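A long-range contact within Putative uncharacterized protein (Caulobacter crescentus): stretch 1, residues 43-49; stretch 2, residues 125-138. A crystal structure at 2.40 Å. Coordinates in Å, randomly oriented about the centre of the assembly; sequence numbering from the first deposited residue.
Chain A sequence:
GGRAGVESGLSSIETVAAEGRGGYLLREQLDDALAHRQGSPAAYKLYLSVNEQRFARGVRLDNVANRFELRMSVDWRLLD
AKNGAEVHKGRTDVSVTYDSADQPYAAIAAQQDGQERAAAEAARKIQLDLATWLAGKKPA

Stretch 1 (43-49) AYKLYLS
Stretch 2 125-138: KIQLDLATWLAGKK

Tyr44 to Ser49 form an extended strand that continues beyond Ser49. Phi runs from -133° at Tyr44 to -94° at Tyr47, and psi from 150° at Tyr44 to 91° at Ser49. Stretch 2 enters at Lys125 with its helix already under way, near -67/-39. Its i to i+4 bonds include Leu130 N to Ile126 O at 2.8 Å. A type I turn follows from Ala135 to Lys138. The strand and helix run roughly antiparallel, at 146°, and their axes approach to 12.7 Å. Leu46 CA and Leu130 CA set the register, 10.0 Å apart.

Tyr44 and Leu46 point toward the helix. Leu46 (t, p) places CD2 4.0 Å from Leu130 CD1 and 4.1 Å from Ile126 CG2. Both helix residues are m, t. Leu48 (m, t) starts sideways, but its CD2 comes within 4.4 Å of Ile126 CD1. These buried side chains meet through methyl groups, by van der Waals packing.

Trp133 (t, chi2 81°) turns its edge toward the face of Tyr44 (m, chi2 -78°), offset, with six-membered ring centroids 5.5 Å apart and planes at 80°. Leu134 (m, t) brings CD2 4.1 Å from Tyr44 CE2. Lys137 (chi1 -130°, chi2 119°, then t, t) reaches back from the turn. Its amine NZ donates a 2.7 Å hydrogen bond to the phenol oxygen, Tyr44 OH.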

# COMPACT_ATOMS: atom_id res chain seq x y z
N ALA A 43 -7.84 -10.09 13.53
CA ALA A 43 -9.05 -10.76 13.06
C ALA A 43 -8.90 -11.11 11.59
O ALA A 43 -9.49 -12.07 11.12
CB ALA A 43 -10.25 -9.85 13.26
N TYR A 44 -8.11 -10.31 10.87
CA TYR A 44 -7.84 -10.50 9.45
C TYR A 44 -6.38 -10.41 9.14
O TYR A 44 -5.65 -9.64 9.78
CB TYR A 44 -8.58 -9.44 8.59
CG TYR A 44 -10.07 -9.43 8.75
CD1 TYR A 44 -10.87 -10.38 8.12
CD2 TYR A 44 -10.69 -8.46 9.54
CE1 TYR A 44 -12.26 -10.38 8.28
CE2 TYR A 44 -12.08 -8.45 9.70
CZ TYR A 44 -12.86 -9.41 9.07
OH TYR A 44 -14.22 -9.42 9.26
N LYS A 45 -5.96 -11.14 8.08
CA LYS A 45 -4.61 -11.08 7.55
C LYS A 45 -4.69 -10.50 6.16
O LYS A 45 -5.39 -11.03 5.30
CB LYS A 45 -3.91 -12.45 7.56
CG LYS A 45 -3.63 -12.99 8.96
CD LYS A 45 -2.32 -12.47 9.55
CE LYS A 45 -2.08 -13.04 10.93
NZ LYS A 45 -0.66 -13.47 11.11
N LEU A 46 -4.08 -9.33 5.96
CA LEU A 46 -4.08 -8.71 4.65
C LEU A 46 -2.75 -9.00 3.97
O LEU A 46 -1.72 -8.47 4.40
CB LEU A 46 -4.38 -7.19 4.73
CG LEU A 46 -4.32 -6.42 3.41
CD1 LEU A 46 -5.37 -6.91 2.44
CD2 LEU A 46 -4.46 -4.93 3.63
N TYR A 47 -2.79 -9.81 2.90
CA TYR A 47 -1.61 -10.19 2.11
C TYR A 47 -1.41 -9.29 0.94
O TYR A 47 -2.29 -9.22 0.08
CB TYR A 47 -1.74 -11.62 1.62
CG TYR A 47 -1.25 -12.60 2.64
CD1 TYR A 47 -2.12 -13.12 3.59
CD2 TYR A 47 0.06 -13.04 2.63
CE1 TYR A 47 -1.69 -14.10 4.49
CE2 TYR A 47 0.51 -13.98 3.54
CZ TYR A 47 -0.37 -14.51 4.48
OH TYR A 47 0.10 -15.42 5.39
N LEU A 48 -0.25 -8.63 0.87
CA LEU A 48 0.04 -7.72 -0.22
C LEU A 48 0.99 -8.33 -1.22
O LEU A 48 2.01 -8.86 -0.81
CB LEU A 48 0.67 -6.43 0.33
CG LEU A 48 -0.07 -5.67 1.40
CD1 LEU A 48 0.81 -4.56 1.89
CD2 LEU A 48 -1.38 -5.11 0.88
N SER A 49 0.66 -8.26 -2.53
CA SER A 49 1.55 -8.74 -3.59
C SER A 49 1.89 -7.57 -4.50
O SER A 49 1.16 -7.24 -5.44
CB SER A 49 0.95 -9.90 -4.38
OG SER A 49 0.71 -10.96 -3.49
N LYS A 125 -6.29 4.03 -0.98
CA LYS A 125 -7.25 3.33 -1.86
C LYS A 125 -7.72 1.98 -1.27
O LYS A 125 -8.90 1.67 -1.32
CB LYS A 125 -6.64 3.11 -3.25
CG LYS A 125 -6.69 4.32 -4.14
CD LYS A 125 -5.91 4.09 -5.40
CE LYS A 125 -6.79 4.12 -6.62
NZ LYS A 125 -5.98 4.08 -7.87
N ILE A 126 -6.79 1.18 -0.72
CA ILE A 126 -7.07 -0.11 -0.08
C ILE A 126 -7.90 0.10 1.24
O ILE A 126 -8.87 -0.62 1.46
CB ILE A 126 -5.73 -0.87 0.17
CG1 ILE A 126 -5.05 -1.25 -1.15
CG2 ILE A 126 -5.97 -2.13 1.07
CD1 ILE A 126 -3.62 -1.80 -0.97
N GLN A 127 -7.50 1.10 2.08
CA GLN A 127 -8.11 1.44 3.37
C GLN A 127 -9.54 1.82 3.18
O GLN A 127 -10.36 1.44 4.00
CB GLN A 127 -7.35 2.58 4.08
CG GLN A 127 -7.80 2.87 5.51
CD GLN A 127 -8.42 4.24 5.65
OE1 GLN A 127 -7.75 5.27 5.62
NE2 GLN A 127 -9.73 4.28 5.83
N LEU A 128 -9.85 2.58 2.12
CA LEU A 128 -11.18 3.02 1.74
C LEU A 128 -12.00 1.81 1.28
O LEU A 128 -13.15 1.67 1.67
CB LEU A 128 -11.08 4.10 0.64
CG LEU A 128 -12.35 4.38 -0.20
CD1 LEU A 128 -13.35 5.24 0.57
CD2 LEU A 128 -12.03 5.00 -1.55
N ASP A 129 -11.39 0.92 0.49
CA ASP A 129 -12.00 -0.31 -0.01
C ASP A 129 -12.35 -1.29 1.16
O ASP A 129 -13.46 -1.85 1.20
CB ASP A 129 -11.06 -0.96 -1.02
CG ASP A 129 -11.62 -2.12 -1.78
OD1 ASP A 129 -11.87 -3.18 -1.16
OD2 ASP A 129 -11.73 -2.01 -3.02
N LEU A 130 -11.44 -1.44 2.13
CA LEU A 130 -11.63 -2.28 3.31
C LEU A 130 -12.65 -1.67 4.28
O LEU A 130 -13.42 -2.42 4.90
CB LEU A 130 -10.31 -2.49 4.06
CG LEU A 130 -9.22 -3.29 3.39
CD1 LEU A 130 -7.96 -3.15 4.18
CD2 LEU A 130 -9.55 -4.75 3.30
N ALA A 131 -12.64 -0.31 4.44
CA ALA A 131 -13.59 0.41 5.31
C ALA A 131 -15.01 0.28 4.79
O ALA A 131 -15.93 0.17 5.59
CB ALA A 131 -13.21 1.88 5.43
N THR A 132 -15.16 0.24 3.45
CA THR A 132 -16.41 0.06 2.73
C THR A 132 -16.91 -1.37 2.97
O THR A 132 -18.11 -1.58 3.16
CB THR A 132 -16.20 0.37 1.22
OG1 THR A 132 -15.72 1.71 1.09
CG2 THR A 132 -17.47 0.21 0.37
N TRP A 133 -15.99 -2.33 2.99
CA TRP A 133 -16.29 -3.75 3.21
C TRP A 133 -16.73 -4.02 4.69
O TRP A 133 -17.77 -4.64 4.91
CB TRP A 133 -15.06 -4.58 2.78
CG TRP A 133 -15.30 -6.05 2.80
CD1 TRP A 133 -15.91 -6.80 1.85
CD2 TRP A 133 -14.90 -6.95 3.83
NE1 TRP A 133 -15.93 -8.12 2.23
CE2 TRP A 133 -15.32 -8.24 3.45
CE3 TRP A 133 -14.26 -6.78 5.08
CZ2 TRP A 133 -15.11 -9.36 4.26
CZ3 TRP A 133 -14.06 -7.90 5.88
CH2 TRP A 133 -14.48 -9.16 5.46
N LEU A 134 -15.97 -3.47 5.67
CA LEU A 134 -16.23 -3.53 7.12
C LEU A 134 -17.47 -2.70 7.54
O LEU A 134 -18.03 -2.95 8.62
CB LEU A 134 -15.02 -3.00 7.90
CG LEU A 134 -13.86 -3.94 8.18
CD1 LEU A 134 -12.66 -3.14 8.57
CD2 LEU A 134 -14.19 -4.96 9.29
N ALA A 135 -17.85 -1.67 6.74
CA ALA A 135 -19.04 -0.85 6.99
C ALA A 135 -20.31 -1.66 6.74
O ALA A 135 -21.33 -1.41 7.40
CB ALA A 135 -19.03 0.41 6.13
N GLY A 136 -20.23 -2.63 5.82
CA GLY A 136 -21.33 -3.54 5.52
C GLY A 136 -21.71 -4.35 6.75
O GLY A 136 -22.89 -4.63 6.97
N LYS A 137 -20.70 -4.65 7.60
CA LYS A 137 -20.65 -5.39 8.86
C LYS A 137 -21.35 -4.67 10.03
O LYS A 137 -21.65 -5.31 11.04
CB LYS A 137 -19.17 -5.56 9.23
CG LYS A 137 -18.74 -6.95 9.59
CD LYS A 137 -17.69 -7.45 8.63
CE LYS A 137 -17.35 -8.87 9.01
NZ LYS A 137 -16.56 -9.58 7.97
N LYS A 138 -21.50 -3.34 9.94
CA LYS A 138 -22.10 -2.49 10.96
C LYS A 138 -23.63 -2.66 10.95
O LYS A 138 -24.23 -2.49 9.89
CB LYS A 138 -21.70 -1.02 10.73